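Local coordinates for protein Myo-inositol phosphohydrolase (Mitsuokella multacida, PDB 4WU3) that probably removes phosphate groups from inositol polyphosphates such as phytate, as a phosphatase of the PTP-like phytase family, and binds inositol tetrakisphosphate, at residues A[339-344]-A[467-472]; A[428-433]-A[486-491]. The protein carries 2 engineered substitutions. All blocks are in the same frame, centred on the assembly; numbering follows the deposited sequence.

Contact 1: residues A[339-344]-A[467-472]; sequences GYIWRL and SLIVAE. With 4IP (inositol-(1,3,4,5)-tetrakisphosphate), chain F.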
ATOM      1  N   GLY A 339     -24.023  10.911  10.020  1.00 12.91           N
ATOM      2  CA  GLY A 339     -25.143  10.037  10.352  1.00 13.00           C
ATOM      3  C   GLY A 339     -25.775   9.427   9.116  1.00 13.65           C
ATOM      4  O   GLY A 339     -25.863  10.064   8.070  1.00 12.60           O
ATOM      5  N   TYR A 340     -26.224   8.184   9.241  1.00 13.24           N
ATOM      6  CA  TYR A 340     -26.889   7.510   8.139  1.00 13.50           C
ATOM      7  C   TYR A 340     -28.115   6.692   8.587  1.00 13.40           C
ATOM      8  O   TYR A 340     -28.755   6.030   7.765  1.00 14.20           O
ATOM      9  CB  TYR A 340     -25.890   6.592   7.442  1.00 13.35           C
ATOM     10  CG  TYR A 340     -25.277   5.619   8.415  1.00 12.62           C
ATOM     11  CD1 TYR A 340     -25.960   4.475   8.780  1.00 12.81           C
ATOM     12  CD2 TYR A 340     -24.039   5.858   8.994  1.00 11.65           C
ATOM     13  CE1 TYR A 340     -25.428   3.575   9.681  1.00 12.16           C
ATOM     14  CE2 TYR A 340     -23.491   4.957   9.900  1.00 11.80           C
ATOM     15  CZ  TYR A 340     -24.200   3.815  10.239  1.00 11.68           C
ATOM     16  OH  TYR A 340     -23.709   2.882  11.130  1.00 13.00           O
ATOM     17  N   ILE A 341     -28.443   6.731   9.876  1.00 13.10           N
ATOM     18  CA  ILE A 341     -29.606   6.000  10.379  1.00 12.32           C
ATOM     19  C   ILE A 341     -30.167   6.620  11.653  1.00 11.97           C
ATOM     20  O   ILE A 341     -29.434   7.205  12.452  1.00 11.75           O
ATOM     21  CB  ILE A 341     -29.250   4.519  10.658  1.00 12.28           C
ATOM     22  CG1 ILE A 341     -30.512   3.662  10.798  1.00 11.55           C
ATOM     23  CG2 ILE A 341     -28.394   4.396  11.909  1.00 12.79           C
ATOM     24  CD1 ILE A 341     -30.243   2.177  10.920  1.00 10.67           C
ATOM     25  N   TRP A 342     -31.473   6.483  11.841  1.00 11.53           N
ATOM     26  CA  TRP A 342     -32.080   6.848  13.108  1.00 12.21           C
ATOM     27  C   TRP A 342     -31.976   5.662  14.061  1.00 13.48           C
ATOM     28  O   TRP A 342     -32.574   4.605  13.865  1.00 13.54           O
ATOM     29  CB  TRP A 342     -33.534   7.282  12.934  1.00 12.73           C
ATOM     30  CG  TRP A 342     -33.683   8.654  12.349  1.00 12.39           C
ATOM     31  CD1 TRP A 342     -34.120   8.958  11.098  1.00 13.23           C
ATOM     32  CD2 TRP A 342     -33.390   9.908  12.989  1.00 12.71           C
ATOM     33  NE1 TRP A 342     -34.116  10.328  10.909  1.00 14.72           N
ATOM     34  CE2 TRP A 342     -33.676  10.931  12.057  1.00 13.63           C
ATOM     35  CE3 TRP A 342     -32.909  10.263  14.255  1.00 13.07           C
ATOM     36  CZ2 TRP A 342     -33.497  12.282  12.353  1.00 13.98           C
ATOM     37  CZ3 TRP A 342     -32.725  11.603  14.545  1.00 12.60           C
ATOM     38  CH2 TRP A 342     -33.030  12.598  13.602  1.00 13.47           C
ATOM     39  N   ARG A 343     -31.170   5.852  15.090  1.00 15.12           N
ATOM     40  CA  ARG A 343     -30.967   4.858  16.108  1.00 13.72           C
ATOM     41  C   ARG A 343     -32.026   5.026  17.178  1.00 14.19           C
ATOM     42  O   ARG A 343     -32.337   6.142  17.586  1.00 13.95           O
ATOM     43  CB  ARG A 343     -29.594   5.078  16.725  1.00 12.99           C
ATOM     44  CG  ARG A 343     -29.310   4.251  17.963  1.00 13.22           C
ATOM     45  CD  ARG A 343     -27.949   4.618  18.534  1.00 12.49           C
ATOM     46  NE  ARG A 343     -27.417   3.580  19.411  1.00 12.89           N
ATOM     47  CZ  ARG A 343     -26.234   3.647  20.021  1.00 13.02           C
ATOM     48  NH1 ARG A 343     -25.450   4.704  19.858  1.00 11.57           N
ATOM     49  NH2 ARG A 343     -25.833   2.655  20.804  1.00 14.38           N
ATOM     50  N   LEU A 344     -32.573   3.907  17.630  1.00 14.67           N
ATOM     51  CA  LEU A 344     -33.426   3.883  18.804  1.00 14.86           C
ATOM     52  C   LEU A 344     -32.571   3.824  20.066  1.00 13.56           C
ATOM     53  O   LEU A 344     -32.065   2.767  20.418  1.00 14.30           O
ATOM     54  CB  LEU A 344     -34.340   2.661  18.743  1.00 15.82           C
ATOM     55  CG  LEU A 344     -35.177   2.353  19.983  1.00 17.63           C
ATOM     56  CD1 LEU A 344     -36.079   3.527  20.334  1.00 17.66           C
ATOM     57  CD2 LEU A 344     -35.993   1.097  19.711  1.00 18.70           C
ATOM     58  N   SER A 467     -42.209   7.855   7.053  1.00 29.11           N
ATOM     59  CA  SER A 467     -42.055   6.475   7.460  1.00 31.82           C
ATOM     60  C   SER A 467     -40.582   6.107   7.318  1.00 31.50           C
ATOM     61  O   SER A 467     -40.070   6.029   6.205  1.00 34.42           O
ATOM     62  CB  SER A 467     -42.925   5.574   6.589  1.00 36.00           C
ATOM     63  OG  SER A 467     -42.712   4.215   6.916  1.00 50.34           O
ATOM     64  N   LEU A 468     -39.906   5.892   8.447  1.00 28.69           N
ATOM     65  CA  LEU A 468     -38.443   5.742   8.475  1.00 28.89           C
ATOM     66  C   LEU A 468     -37.986   4.530   9.278  1.00 26.06           C
ATOM     67  O   LEU A 468     -38.701   4.047  10.154  1.00 23.70           O
ATOM     68  CB  LEU A 468     -37.798   6.974   9.122  1.00 30.13           C
ATOM     69  CG  LEU A 468     -38.131   8.349   8.551  1.00 30.38           C
ATOM     70  CD1 LEU A 468     -37.558   9.433   9.445  1.00 32.31           C
ATOM     71  CD2 LEU A 468     -37.607   8.488   7.134  1.00 33.18           C
ATOM     72  N   ILE A 469     -36.775   4.056   8.993  1.00 24.34           N
ATOM     73  CA  ILE A 469     -36.154   3.029   9.821  1.00 20.20           C
ATOM     74  C   ILE A 469     -35.679   3.667  11.127  1.00 18.68           C
ATOM     75  O   ILE A 469     -34.918   4.631  11.114  1.00 16.86           O
ATOM     76  CB  ILE A 469     -34.950   2.381   9.122  1.00 20.73           C
ATOM     77  CG1 ILE A 469     -35.367   1.742   7.786  1.00 24.07           C
ATOM     78  CG2 ILE A 469     -34.292   1.362  10.038  1.00 21.33           C
ATOM     79  CD1 ILE A 469     -36.151   0.446   7.897  1.00 23.21           C
ATOM     80  N   VAL A 470     -36.164   3.143  12.248  1.00 17.26           N
ATOM     81  CA  VAL A 470     -35.677   3.524  13.569  1.00 16.76           C
ATOM     82  C   VAL A 470     -35.357   2.235  14.302  1.00 17.94           C
ATOM     83  O   VAL A 470     -36.256   1.518  14.732  1.00 23.09           O
ATOM     84  CB  VAL A 470     -36.713   4.324  14.375  1.00 15.98           C
ATOM     85  CG1 VAL A 470     -36.178   4.641  15.763  1.00 16.55           C
ATOM     86  CG2 VAL A 470     -37.093   5.608  13.652  1.00 15.47           C
ATOM     87  N   ALA A 471     -34.071   1.938  14.442  1.00 17.60           N
ATOM     88  CA  ALA A 471     -33.649   0.617  14.866  1.00 16.66           C
ATOM     89  C   ALA A 471     -32.695   0.672  16.047  1.00 17.16           C
ATOM     90  O   ALA A 471     -31.882   1.586  16.169  1.00 13.89           O
ATOM     91  CB  ALA A 471     -32.983  -0.092  13.702  1.00 16.24           C
ATOM     92  N   GLU A 472     -32.805  -0.318  16.922  1.00 17.45           N
ATOM     93  CA  GLU A 472     -31.807  -0.511  17.939  1.00 20.51           C
ATOM     94  C   GLU A 472     -30.561  -1.077  17.261  1.00 22.04           C
ATOM     95  O   GLU A 472     -30.659  -1.880  16.320  1.00 19.01           O
ATOM     96  CB  GLU A 472     -32.312  -1.474  19.006  1.00 26.08           C
ATOM     97  CG  GLU A 472     -31.352  -1.660  20.169  1.00 30.06           C
ATOM     98  CD  GLU A 472     -31.866  -2.665  21.184  1.00 38.45           C
ATOM     99  OE1 GLU A 472     -32.993  -3.174  20.993  1.00 44.24           O
ATOM    100  OE2 GLU A 472     -31.142  -2.948  22.166  1.00 36.14           O
TER
HETATM  101  C1  4IP F 702     -20.711   5.671  25.823  1.00 39.44           C
HETATM  102  O1  4IP F 702     -21.300   6.335  26.941  1.00 28.87           O
HETATM  103  C2  4IP F 702     -21.797   5.154  24.889  1.00 44.96           C
HETATM  104  O2  4IP F 702     -22.693   4.324  25.616  1.00 47.40           O
HETATM  105  C3  4IP F 702     -21.213   4.327  23.751  1.00 50.30           C
HETATM  106  O3  4IP F 702     -22.271   3.834  22.925  1.00 63.15           O
HETATM  107  C4  4IP F 702     -20.376   3.162  24.269  1.00 48.35           C
HETATM  108  O4  4IP F 702     -19.779   2.486  23.156  1.00 51.77           O
HETATM  109  C5  4IP F 702     -19.288   3.672  25.207  1.00 49.28           C
HETATM  110  O5  4IP F 702     -18.534   2.580  25.740  1.00 54.25           O
HETATM  111  C6  4IP F 702     -19.873   4.505  26.346  1.00 44.98           C
HETATM  112  O6  4IP F 702     -18.828   5.008  27.182  1.00 41.56           O
HETATM  113  P1  4IP F 702     -21.771   7.871  26.894  1.00 21.08           P
HETATM  114  O1P 4IP F 702     -20.488   8.654  26.855  1.00 17.16           O
HETATM  115  O2P 4IP F 702     -22.570   8.012  28.163  1.00 20.97           O
HETATM  116  O3P 4IP F 702     -22.617   7.967  25.650  1.00 23.13           O
HETATM  117  P3  4IP F 702     -22.287   4.164  21.345  1.00 64.27           P
HETATM  118  O4P 4IP F 702     -20.855   3.956  20.913  1.00 79.37           O
HETATM  119  O5P 4IP F 702     -22.772   5.594  21.276  1.00 65.22           O
HETATM  120  O6P 4IP F 702     -23.239   3.152  20.758  1.00 71.57           O
HETATM  121  P4  4IP F 702     -19.893   0.886  22.952  1.00 55.79           P
HETATM  122  O7P 4IP F 702     -21.360   0.578  23.126  1.00 53.50           O
HETATM  123  O8P 4IP F 702     -19.397   0.695  21.540  1.00 57.45           O
HETATM  124  O9P 4IP F 702     -18.993   0.324  24.036  1.00 50.09           O
HETATM  125  P5  4IP F 702     -16.942   2.738  25.968  1.00 59.33           P
HETATM  126  OPF 4IP F 702     -16.480   3.739  24.920  1.00 44.56           O
HETATM  127  OPG 4IP F 702     -16.432   1.327  25.758  1.00 75.69           O
HETATM  128  OPH 4IP F 702     -16.820   3.245  27.387  1.00 61.28           O
HETATM  129  O   HOH W   1     -32.957   5.832   9.469  1.00 13.92           O

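Contact 2: residues A[428-433]-A[486-491]; sequences VFNGNA and KIESVM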
ATOM      1  N   VAL A 428     -36.848  13.084  20.099  1.00 12.50           N
ATOM      2  CA  VAL A 428     -37.900  12.150  20.491  1.00 15.19           C
ATOM      3  C   VAL A 428     -38.868  11.924  19.336  1.00 14.88           C
ATOM      4  O   VAL A 428     -39.452  12.875  18.813  1.00 15.35           O
ATOM      5  CB  VAL A 428     -38.686  12.680  21.714  1.00 16.07           C
ATOM      6  CG1 VAL A 428     -39.674  11.639  22.220  1.00 18.74           C
ATOM      7  CG2 VAL A 428     -37.729  13.064  22.824  1.00 16.30           C
ATOM      8  N   PHE A 429     -39.013  10.662  18.939  1.00 16.15           N
ATOM      9  CA  PHE A 429     -39.998  10.238  17.936  1.00 15.98           C
ATOM     10  C   PHE A 429     -41.053   9.376  18.606  1.00 14.67           C
ATOM     11  O   PHE A 429     -40.715   8.314  19.130  1.00 15.19           O
ATOM     12  CB  PHE A 429     -39.350   9.374  16.855  1.00 15.92           C
ATOM     13  CG  PHE A 429     -38.455  10.123  15.917  1.00 15.24           C
ATOM     14  CD1 PHE A 429     -38.401  11.506  15.929  1.00 16.17           C
ATOM     15  CD2 PHE A 429     -37.688   9.434  14.999  1.00 15.41           C
ATOM     16  CE1 PHE A 429     -37.587  12.193  15.051  1.00 13.85           C
ATOM     17  CE2 PHE A 429     -36.870  10.110  14.114  1.00 15.17           C
ATOM     18  CZ  PHE A 429     -36.815  11.492  14.144  1.00 14.87           C
ATOM     19  N   ASN A 430     -42.316   9.803  18.568  1.00 14.01           N
ATOM     20  CA  ASN A 430     -43.421   9.021  19.169  1.00 14.45           C
ATOM     21  C   ASN A 430     -43.172   8.624  20.621  1.00 13.25           C
ATOM     22  O   ASN A 430     -43.624   7.567  21.063  1.00 14.04           O
ATOM     23  CB  ASN A 430     -43.680   7.727  18.389  1.00 15.08           C
ATOM     24  CG  ASN A 430     -43.994   7.963  16.927  1.00 16.16           C
ATOM     25  OD1 ASN A 430     -44.465   9.025  16.536  1.00 19.60           O
ATOM     26  ND2 ASN A 430     -43.743   6.951  16.108  1.00 17.49           N
ATOM     27  N   GLY A 431     -42.446   9.455  21.357  1.00 12.79           N
ATOM     28  CA  GLY A 431     -42.157   9.164  22.756  1.00 12.64           C
ATOM     29  C   GLY A 431     -40.839   8.447  22.968  1.00 12.27           C
ATOM     30  O   GLY A 431     -40.348   8.365  24.103  1.00 12.05           O
ATOM     31  N   ASN A 432     -40.263   7.917  21.888  1.00 12.37           N
ATOM     32  CA  ASN A 432     -38.991   7.186  21.968  1.00 11.03           C
ATOM     33  C   ASN A 432     -37.805   8.108  21.738  1.00 10.46           C
ATOM     34  O   ASN A 432     -37.846   8.967  20.866  1.00 11.34           O
ATOM     35  CB  ASN A 432     -38.928   6.077  20.914  1.00 11.10           C
ATOM     36  CG  ASN A 432     -40.091   5.118  20.993  1.00 12.18           C
ATOM     37  OD1 ASN A 432     -40.344   4.494  22.019  1.00 10.89           O
ATOM     38  ND2 ASN A 432     -40.812   4.993  19.892  1.00 16.00           N
ATOM     39  N   ALA A 433     -36.744   7.909  22.513  1.00 10.27           N
ATOM     40  CA  ALA A 433     -35.485   8.633  22.329  1.00  9.80           C
ATOM     41  C   ALA A 433     -34.763   8.084  21.098  1.00  9.60           C
ATOM     42  O   ALA A 433     -34.542   6.878  20.990  1.00 10.27           O
ATOM     43  CB  ALA A 433     -34.607   8.460  23.561  1.00  9.54           C
ATOM     44  N   LYS A 486     -43.941   4.639  11.237  1.00 26.77           N
ATOM     45  CA  LYS A 486     -44.496   5.939  10.915  1.00 27.09           C
ATOM     46  C   LYS A 486     -44.185   6.912  12.047  1.00 24.09           C
ATOM     47  O   LYS A 486     -44.493   6.642  13.204  1.00 27.93           O
ATOM     48  CB  LYS A 486     -46.010   5.815  10.723  1.00 31.77           C
ATOM     49  CG  LYS A 486     -46.689   7.081  10.240  1.00 37.66           C
ATOM     50  CD  LYS A 486     -46.320   7.389   8.801  1.00 47.78           C
ATOM     51  CE  LYS A 486     -47.080   8.597   8.288  1.00 56.63           C
ATOM     52  NZ  LYS A 486     -48.551   8.419   8.469  1.00 68.71           N
ATOM     53  N   ILE A 487     -43.582   8.043  11.714  1.00 22.16           N
ATOM     54  CA  ILE A 487     -43.220   9.028  12.722  1.00 24.98           C
ATOM     55  C   ILE A 487     -44.374  10.002  12.908  1.00 26.59           C
ATOM     56  O   ILE A 487     -44.593  10.868  12.064  1.00 24.37           O
ATOM     57  CB  ILE A 487     -41.942   9.802  12.331  1.00 26.17           C
ATOM     58  CG1 ILE A 487     -40.792   8.834  12.044  1.00 25.19           C
ATOM     59  CG2 ILE A 487     -41.550  10.767  13.438  1.00 29.88           C
ATOM     60  CD1 ILE A 487     -40.611   7.768  13.105  1.00 26.02           C
ATOM     61  N   GLU A 488     -45.111   9.848  14.009  1.00 30.95           N
ATOM     62  CA  GLU A 488     -46.306  10.660  14.265  1.00 34.40           C
ATOM     63  C   GLU A 488     -45.974  11.927  15.054  1.00 35.02           C
ATOM     64  O   GLU A 488     -46.397  13.014  14.676  1.00 42.76           O
ATOM     65  CB  GLU A 488     -47.374   9.845  15.006  1.00 38.41           C
ATOM     66  CG  GLU A 488     -47.856   8.599  14.272  1.00 43.54           C
ATOM     67  CD  GLU A 488     -48.907   8.877  13.204  1.00 48.39           C
ATOM     68  OE1 GLU A 488     -49.272  10.054  12.999  1.00 47.78           O
ATOM     69  OE2 GLU A 488     -49.376   7.905  12.568  1.00 53.30           O
ATOM     70  N   SER A 489     -45.223  11.797  16.145  1.00 29.91           N
ATOM     71  CA  SER A 489     -44.829  12.975  16.920  1.00 30.60           C
ATOM     72  C   SER A 489     -43.311  13.151  17.021  1.00 26.93           C
ATOM     73  O   SER A 489     -42.552  12.179  17.128  1.00 25.67           O
ATOM     74  CB  SER A 489     -45.440  12.928  18.319  1.00 32.40           C
ATOM     75  OG  SER A 489     -44.847  11.909  19.096  1.00 38.43           O
ATOM     76  N   VAL A 490     -42.888  14.409  17.009  1.00 21.65           N
ATOM     77  CA  VAL A 490     -41.475  14.754  17.036  1.00 23.19           C
ATOM     78  C   VAL A 490     -41.190  15.960  17.941  1.00 22.73           C
ATOM     79  O   VAL A 490     -41.719  17.044  17.708  1.00 24.20           O
ATOM     80  CB  VAL A 490     -40.978  15.080  15.620  1.00 22.64           C
ATOM     81  CG1 VAL A 490     -39.524  15.525  15.656  1.00 23.71           C
ATOM     82  CG2 VAL A 490     -41.142  13.867  14.719  1.00 24.03           C
ATOM     83  N   MET A 491     -40.367  15.745  18.975  1.00 22.09           N
ATOM     84  CA  MET A 491     -39.908  16.802  19.894  1.00 20.07           C
ATOM     85  C   MET A 491     -38.377  16.801  19.972  1.00 18.90           C
ATOM     86  O   MET A 491     -37.737  15.779  19.690  1.00 15.85           O
ATOM     87  CB  MET A 491     -40.427  16.566  21.320  1.00 21.36           C
ATOM     88  CG  MET A 491     -41.934  16.517  21.497  1.00 23.86           C
ATOM     89  SD  MET A 491     -42.295  16.307  23.242  1.00 25.59           S
ATOM     90  CE  MET A 491     -42.306  14.515  23.372  1.00 30.49           C
TER
HETATM   91  O   HOH W   2     -42.340  12.305  20.428  1.00 18.40           O

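Contact 1: residues A[339-344]-A[467-472]
Strands 342-344 and 467-471 run parallel, their short axes 4.5 Å apart and inclined at 37°, joined by A471 N to W342 O (3.1 Å) and by a straighter bond (173°) from L344 N to A471 O. Towards W342 N and I469 O the strands splay, and one water bridges them, accepting from the amide and donating to the carbonyl. On one face W342 CD1 and NE1 both lie 3.8 Å from L468 CD1, the two side chains crossing at a slant. V470 spreads its methyls between neighbours: CG2 meets W342 CB, while CG1 reaches L344 CB, both at 4.0 Å. R343 leaves by the other face. With CG anti to the backbone N (chi1 171°) and the chain extended to NE, its guanidinium presents an edge to the ligand's 3-phosphate: R343 NH2 to O6P of the ligand is 2.6 Å, R343 NH1 to O5P 3.2 Å, and a weak bond runs from NH1 to O6P. K477 and R546 also bind this ligand. The pairing thus belongs to a mixed sheet beside the PTP-like phosphatase pocket, and its strand 342-346 delivers an arginine to the bound inositol tetrakisphosphate.

Contact 2: residues A[428-433]-A[486-491]
N430 grips 486-491 with its side chain just where the antiparallel pairing of V428 with M491 and F429 with V490 ends. Its CB leads to CG beside the backbone N (chi1 -57°), which brings the amide up to the backbone of K486-S489. N430 OD1 takes two backbone donors: E488 N at 2.7 Å, in the carbonyl plane on a lone pair, and S489 N at 2.9 Å, nearly in line with the C=O. N430 ND2 gives a hydrogen to K486 O (3.0 Å, 163°), close to the amide plane. Three bonds thus fix the rotation of the amide and tie down three successive peptide groups, while the backbone N of N430 bonds to S489 O. Water joins G431 N and S489 OG beside this grip. V428 and M491 exchange both backbone bonds, M491 N to V428 O at 3.0 Å, and the chain of M491, bent at chi3, lays CE by V428 CG1. On the other face the F429 ring receives I487 CG2 over one side as a CH-pi contact, 4.2 Å from the centroid, whereas V490 lies alongside, its CG2 3.8 Å from F429 CD1. The type I' turn F429-N432, with N430 and G431 both at positive phi, makes 426-429 and 432-438 a tight hairpin, and strand 490-491 closes that edge of the sheet. Helix 449-463 packs on F429 and V490 through L460, and helix 493-499 covers V428 and M491 through L496.

In the fold
The contacts share one mixed sheet through its neighbouring strands 342-346 and 432-438, their centres about 12 Å apart. Both are partly buried, with E472 exposed in contact 1 and K486 and E488 in contact 2. Contact 1 reaches the ligand on one face and has the second subunit nearby, where K76 of that subunit meets Y340 in a cation-pi contact; contact 2 touches no other chain. Their apolar halves merge under helix 449-463: the rings of W342 and F429 meet edge-to-face, and V470 CG2 also approaches F429. Polar chemistry diverges: 339-344 with 467-472 sends a charged arginine to phosphate, whereas 428-433 with 486-491 uses a neutral asparagine to bind backbone at a sheet edge.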